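PDB 5OQR: condensin complex subunit 3 from Schizosaccharomyces pombe, which serves as the regulatory subunit of condensin, the complex required to convert interphase chromatin into condensed mitotic chromosomes. Local coordinates for residues R545-M550 and D564-I569; E523-Y528 and A557-Y562. All coordinates share one frame; numbering follows the deposited sequence.

Overall arrangement
Interactions 1 and 2 are neighbouring parts of one apolar layer, their centres about 8 Å apart, in the C-terminal half of this helical-repeat protein. Interaction 1 is buried, with aliphatic side chains of helices 537-554 and 563-574 meeting. Interaction 2 lies nearer the surface, where helix 518-534 meets the loop joining those two helices; aromatic rings enter, and a proline and a tyrosine hydroxyl form its outer part. Neither contact has a hydrogen bond across it. The two share a border: Val525 of interaction 2 touches Leu547 and Met550, while Phe559 packs against Met550. Helices 518-534 and 537-554 and the following loop and helix 563-574 are thereby joined.

Interaction 1: residues R545-M550 and D564-I569; sequences RTLTDM and DAISSI
Leu547 projects from helix 537-554 between Ile566 and Ile569 of helix 563-574, and its two methyl groups divide the contact between them. All of the packing across the interface is aliphatic. The CD2 branch of Leu547 meets the outer end of Ile566, lying 3.9 Å from Ile566 CD1 and as far from CG1 of the same residue, the two side chains crossing obliquely. The CD1 branch of Leu547 meets Ile569 CD1, one turn on; here the side chains cross at about a right angle. With CG1 between the backbone N and the carbonyl carbon (chi1 67°), Ile569 carries CD1 toward Leu547. The backbones come closest at Leu547 and Ile566, whose CA atoms are 7.4 Å apart. Around this core, Ile566 also touches Leu551, and Ile569 touches Ile544, extending the packing along helix 537-554 to both sides of Leu547 in sequence.

No hydrogen bond crosses the contact; the polar groups nearby are satisfied within their own helix or by other partners. Within 545-550, Asp549 N bonds to Arg545 O at 2.9 Å, and the Thr548 hydroxyl bonds to the carbonyl of Ile544. Ser567 pairs with Arg600, beyond the contact. Both carboxylate oxygens of Asp549 accept hydrogen bonds from the backbone of the other protein chain in the assembly, against which Arg545, Thr546 and Thr548 also pack. Leu547 thus faces the next helix of the chain, while Asp549 faces the other protein; Met550 packs on helix 518-534 and Thr548 on helix 580-597. Aliphatic packing between successive helices is how a HEAT-repeat solenoid builds its hydrophobic core, here at HEAT repeat 8, to which 545-550 belongs.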
loop_
_atom_site.group_PDB
_atom_site.type_symbol
_atom_site.label_atom_id
_atom_site.label_comp_id
_atom_site.label_asym_id
_atom_site.label_seq_id
_atom_site.Cartn_x
_atom_site.Cartn_y
_atom_site.Cartn_z
ATOM N N ARG A 545 -18.749 -18.064 -2.981
ATOM C CA ARG A 545 -18.565 -17.930 -1.539
ATOM C C ARG A 545 -19.097 -19.148 -0.802
ATOM O O ARG A 545 -18.467 -19.642 0.140
ATOM C CB ARG A 545 -19.258 -16.665 -1.030
ATOM C CG ARG A 545 -18.751 -15.367 -1.631
ATOM C CD ARG A 545 -19.325 -14.167 -0.890
ATOM N NE ARG A 545 -19.270 -12.946 -1.686
ATOM C CZ ARG A 545 -20.247 -12.514 -2.474
ATOM N NH1 ARG A 545 -21.377 -13.199 -2.586
ATOM N NH2 ARG A 545 -20.095 -11.389 -3.157
ATOM N N THR A 546 -20.262 -19.647 -1.212
ATOM C CA THR A 546 -20.876 -20.773 -0.517
ATOM C C THR A 546 -20.030 -22.030 -0.656
ATOM O O THR A 546 -19.675 -22.666 0.342
ATOM C CB THR A 546 -22.283 -21.011 -1.061
ATOM O OG1 THR A 546 -23.036 -19.798 -0.979
ATOM C CG2 THR A 546 -22.988 -22.099 -0.271
ATOM N N LEU A 547 -19.701 -22.406 -1.893
ATOM C CA LEU A 547 -18.923 -23.619 -2.118
ATOM C C LEU A 547 -17.542 -23.513 -1.483
ATOM O O LEU A 547 -17.033 -24.491 -0.923
ATOM C CB LEU A 547 -18.822 -23.893 -3.616
ATOM C CG LEU A 547 -20.144 -24.349 -4.241
ATOM C CD1 LEU A 547 -20.196 -24.031 -5.719
ATOM C CD2 LEU A 547 -20.344 -25.829 -4.015
ATOM N N THR A 548 -16.926 -22.333 -1.542
ATOM C CA THR A 548 -15.620 -22.159 -0.917
ATOM C C THR A 548 -15.711 -22.320 0.593
ATOM O O THR A 548 -14.847 -22.953 1.210
ATOM C CB THR A 548 -15.037 -20.789 -1.273
ATOM O OG1 THR A 548 -14.903 -20.677 -2.693
ATOM C CG2 THR A 548 -13.666 -20.602 -0.641
ATOM N N ASP A 549 -16.749 -21.752 1.210
ATOM C CA ASP A 549 -16.877 -21.842 2.660
ATOM C C ASP A 549 -17.269 -23.244 3.108
ATOM O O ASP A 549 -16.851 -23.685 4.181
ATOM C CB ASP A 549 -17.892 -20.816 3.155
ATOM C CG ASP A 549 -17.312 -19.418 3.232
ATOM O OD1 ASP A 549 -16.212 -19.198 2.681
ATOM O OD2 ASP A 549 -17.953 -18.537 3.840
ATOM N N MET A 550 -18.061 -23.958 2.309
ATOM C CA MET A 550 -18.392 -25.337 2.653
ATOM C C MET A 550 -17.146 -26.215 2.666
ATOM O O MET A 550 -17.012 -27.098 3.519
ATOM C CB MET A 550 -19.430 -25.888 1.676
ATOM C CG MET A 550 -20.804 -25.255 1.827
ATOM S SD MET A 550 -22.107 -26.075 0.888
ATOM C CE MET A 550 -21.478 -25.947 -0.766
ATOM N N ASP A 564 -14.486 -31.809 -9.562
ATOM C CA ASP A 564 -14.275 -31.236 -10.887
ATOM C C ASP A 564 -15.266 -30.117 -11.173
ATOM O O ASP A 564 -14.920 -29.125 -11.826
ATOM C CB ASP A 564 -14.379 -32.329 -11.952
ATOM C CG ASP A 564 -13.340 -33.418 -11.772
ATOM O OD1 ASP A 564 -12.148 -33.152 -12.032
ATOM O OD2 ASP A 564 -13.716 -34.541 -11.377
ATOM N N ALA A 565 -16.503 -30.253 -10.695
ATOM C CA ALA A 565 -17.508 -29.224 -10.942
ATOM C C ALA A 565 -17.182 -27.942 -10.189
ATOM O O ALA A 565 -17.374 -26.841 -10.715
ATOM C CB ALA A 565 -18.891 -29.739 -10.550
ATOM N N ILE A 566 -16.691 -28.062 -8.957
ATOM C CA ILE A 566 -16.342 -26.880 -8.179
ATOM C C ILE A 566 -15.108 -26.208 -8.765
ATOM O O ILE A 566 -15.066 -24.984 -8.929
ATOM C CB ILE A 566 -16.143 -27.259 -6.700
ATOM C CG1 ILE A 566 -17.499 -27.592 -6.072
ATOM C CG2 ILE A 566 -15.459 -26.132 -5.930
ATOM C CD1 ILE A 566 -17.413 -28.233 -4.708
ATOM N N SER A 567 -14.082 -27.000 -9.086
ATOM C CA SER A 567 -12.893 -26.440 -9.718
ATOM C C SER A 567 -13.248 -25.742 -11.023
ATOM O O SER A 567 -12.664 -24.708 -11.364
ATOM C CB SER A 567 -11.865 -27.543 -9.958
ATOM O OG SER A 567 -11.488 -28.161 -8.741
ATOM N N SER A 568 -14.214 -26.288 -11.762
ATOM C CA SER A 568 -14.619 -25.685 -13.026
ATOM C C SER A 568 -15.099 -24.252 -12.828
ATOM O O SER A 568 -14.631 -23.330 -13.506
ATOM C CB SER A 568 -15.709 -26.531 -13.679
ATOM O OG SER A 568 -16.233 -25.887 -14.826
ATOM N N ILE A 569 -16.041 -24.041 -11.904
ATOM C CA ILE A 569 -16.574 -22.698 -11.707
ATOM C C ILE A 569 -15.496 -21.770 -11.167
ATOM O O ILE A 569 -15.503 -20.568 -11.454
ATOM C CB ILE A 569 -17.812 -22.721 -10.788
ATOM C CG1 ILE A 569 -17.438 -23.124 -9.359
ATOM C CG2 ILE A 569 -18.859 -23.678 -11.336
ATOM C CD1 ILE A 569 -18.522 -22.859 -8.357
#

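Interaction 2: residues E523-Y528 and A557-Y562; sequences ENVPLY and AKFTEY
Val525 and Tyr562 bring the two backbones nearest, with their CA atoms 7.9 Å apart, where helix 518-534, kinked at Pro526 and Leu527, passes the loop that leads into helix 563-574. Val525 does most of the touching, with one methyl for each of two rings. CG1 is carried over a face of the Tyr562 ring, with its own bond to CB anti to the backbone N (chi1 168°). Val525 CG1 stands 3.8 Å from the centroid of the Tyr562 ring, 24° off the normal, a CH-pi contact, and is 3.5 Å from Tyr562 CD2. The other methyl, Val525 CG2, approaches Phe559 obliquely and comes within 3.7 Å of Phe559 CD2.

Residues 523-528 lie in HEAT repeat 8, and the contact packs the loop between helices 537-554 and 563-574 of this HEAT-repeat solenoid against helix 518-534; in the same loop Phe559 also touches Ala521, Phe522 and Leu551. Tyr562 occupies the N-cap position before helix 563-574, and its N bonds to Phe559 O at 2.9 Å, a backbone link between the residues bearing the two rings.

Toward the surface, Pro526 meets the phenol end of Tyr562, the two side chains crossing at about a right angle, with Pro526 CG 3.6 Å from Tyr562 OH. Phe522 meets the same tyrosine with the ring planes at about 45°. With an alanine in place of Tyr562, Val525 CG1 would probably lose the ring face it lies on and Pro526 the phenol end, opening a gap beside Phe522. Earlier in the loop, Thr560 OG1 donates to Ala557 O at 3.0 Å from above the carbonyl plane, while Lys558 forms a salt bridge with Asp519 near the start of helix 518-534.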
loop_
_atom_site.group_PDB
_atom_site.type_symbol
_atom_site.label_atom_id
_atom_site.label_comp_id
_atom_site.label_asym_id
_atom_site.label_seq_id
_atom_site.Cartn_x
_atom_site.Cartn_y
_atom_site.Cartn_z
ATOM N N GLU A 523 -25.846 -31.976 0.294
ATOM C CA GLU A 523 -27.110 -32.134 -0.411
ATOM C C GLU A 523 -27.434 -30.939 -1.297
ATOM O O GLU A 523 -28.207 -31.082 -2.249
ATOM C CB GLU A 523 -28.239 -32.360 0.593
ATOM C CG GLU A 523 -29.601 -32.605 -0.036
ATOM C CD GLU A 523 -30.671 -32.916 0.996
ATOM O OE1 GLU A 523 -30.338 -32.971 2.200
ATOM O OE2 GLU A 523 -31.844 -33.105 0.607
ATOM N N ASN A 524 -26.856 -29.772 -1.018
ATOM C CA ASN A 524 -27.180 -28.551 -1.745
ATOM C C ASN A 524 -26.080 -28.092 -2.689
ATOM O O ASN A 524 -26.253 -27.068 -3.357
ATOM C CB ASN A 524 -27.507 -27.430 -0.756
ATOM C CG ASN A 524 -28.910 -27.540 -0.200
ATOM O OD1 ASN A 524 -29.873 -27.694 -0.949
ATOM N ND2 ASN A 524 -29.033 -27.477 1.118
ATOM N N VAL A 525 -24.959 -28.812 -2.771
ATOM C CA VAL A 525 -23.933 -28.477 -3.760
ATOM C C VAL A 525 -24.531 -28.396 -5.163
ATOM O O VAL A 525 -24.269 -27.411 -5.866
ATOM C CB VAL A 525 -22.762 -29.455 -3.667
ATOM C CG1 VAL A 525 -21.827 -29.305 -4.865
ATOM C CG2 VAL A 525 -21.982 -29.238 -2.384
ATOM N N PRO A 526 -25.311 -29.373 -5.630
ATOM C CA PRO A 526 -25.890 -29.258 -6.979
ATOM C C PRO A 526 -26.637 -27.958 -7.208
ATOM O O PRO A 526 -26.568 -27.392 -8.306
ATOM C CB PRO A 526 -26.825 -30.472 -7.056
ATOM C CG PRO A 526 -26.242 -31.456 -6.112
ATOM C CD PRO A 526 -25.644 -30.659 -4.994
ATOM N N LEU A 527 -27.354 -27.468 -6.197
ATOM C CA LEU A 527 -28.102 -26.225 -6.351
ATOM C C LEU A 527 -27.166 -25.057 -6.628
ATOM O O LEU A 527 -27.383 -24.277 -7.561
ATOM C CB LEU A 527 -28.932 -25.963 -5.095
ATOM C CG LEU A 527 -29.727 -24.655 -5.067
ATOM C CD1 LEU A 527 -30.772 -24.636 -6.168
ATOM C CD2 LEU A 527 -30.371 -24.473 -3.716
ATOM N N TYR A 528 -26.112 -24.921 -5.823
ATOM C CA TYR A 528 -25.197 -23.800 -5.988
ATOM C C TYR A 528 -24.351 -23.917 -7.248
ATOM O O TYR A 528 -23.842 -22.900 -7.729
ATOM C CB TYR A 528 -24.312 -23.679 -4.752
ATOM C CG TYR A 528 -25.085 -23.184 -3.557
ATOM C CD1 TYR A 528 -25.504 -24.056 -2.566
ATOM C CD2 TYR A 528 -25.425 -21.845 -3.441
ATOM C CE1 TYR A 528 -26.223 -23.604 -1.480
ATOM C CE2 TYR A 528 -26.143 -21.383 -2.363
ATOM C CZ TYR A 528 -26.541 -22.264 -1.386
ATOM O OH TYR A 528 -27.255 -21.797 -0.310
ATOM N N ALA A 557 -12.451 -33.635 1.849
ATOM C CA ALA A 557 -12.819 -34.998 1.488
ATOM C C ALA A 557 -14.321 -35.185 1.335
ATOM O O ALA A 557 -14.746 -36.127 0.661
ATOM C CB ALA A 557 -12.288 -35.974 2.538
ATOM N N LYS A 558 -15.131 -34.317 1.942
ATOM C CA LYS A 558 -16.576 -34.507 1.905
ATOM C C LYS A 558 -17.142 -34.302 0.505
ATOM O O LYS A 558 -18.176 -34.886 0.170
ATOM C CB LYS A 558 -17.252 -33.556 2.893
ATOM C CG LYS A 558 -18.765 -33.734 3.023
ATOM C CD LYS A 558 -19.130 -34.719 4.120
ATOM C CE LYS A 558 -20.617 -35.041 4.095
ATOM N NZ LYS A 558 -21.040 -35.885 5.245
ATOM N N PHE A 559 -16.482 -33.493 -0.328
ATOM C CA PHE A 559 -17.052 -33.059 -1.599
ATOM C C PHE A 559 -16.263 -33.553 -2.806
ATOM O O PHE A 559 -16.362 -32.964 -3.886
ATOM C CB PHE A 559 -17.149 -31.533 -1.630
ATOM C CG PHE A 559 -17.842 -30.950 -0.438
ATOM C CD1 PHE A 559 -17.119 -30.535 0.663
ATOM C CD2 PHE A 559 -19.219 -30.825 -0.414
ATOM C CE1 PHE A 559 -17.756 -29.999 1.763
ATOM C CE2 PHE A 559 -19.859 -30.291 0.684
ATOM C CZ PHE A 559 -19.128 -29.879 1.772
ATOM N N THR A 560 -15.487 -34.627 -2.656
ATOM C CA THR A 560 -14.655 -35.092 -3.759
ATOM C C THR A 560 -15.475 -35.542 -4.961
ATOM O O THR A 560 -14.941 -35.592 -6.073
ATOM C CB THR A 560 -13.748 -36.230 -3.288
ATOM O OG1 THR A 560 -14.354 -36.904 -2.178
ATOM C CG2 THR A 560 -12.388 -35.686 -2.872
ATOM N N GLU A 561 -16.757 -35.863 -4.770
ATOM C CA GLU A 561 -17.608 -36.208 -5.905
ATOM C C GLU A 561 -17.842 -35.001 -6.798
ATOM O O GLU A 561 -18.048 -35.152 -8.008
ATOM C CB GLU A 561 -18.952 -36.760 -5.430
ATOM C CG GLU A 561 -18.879 -38.003 -4.564
ATOM C CD GLU A 561 -18.516 -37.690 -3.126
ATOM O OE1 GLU A 561 -17.599 -36.872 -2.901
ATOM O OE2 GLU A 561 -19.156 -38.251 -2.217
ATOM N N TYR A 562 -17.827 -33.802 -6.220
ATOM C CA TYR A 562 -18.041 -32.567 -6.955
ATOM C C TYR A 562 -16.741 -31.807 -7.188
ATOM O O TYR A 562 -16.771 -30.619 -7.522
ATOM C CB TYR A 562 -19.045 -31.689 -6.206
ATOM C CG TYR A 562 -20.375 -32.364 -5.956
ATOM C CD1 TYR A 562 -21.219 -32.690 -7.007
ATOM C CD2 TYR A 562 -20.790 -32.668 -4.667
ATOM C CE1 TYR A 562 -22.435 -33.303 -6.783
ATOM C CE2 TYR A 562 -22.006 -33.277 -4.434
ATOM C CZ TYR A 562 -22.823 -33.593 -5.496
ATOM O OH TYR A 562 -24.035 -34.203 -5.273
#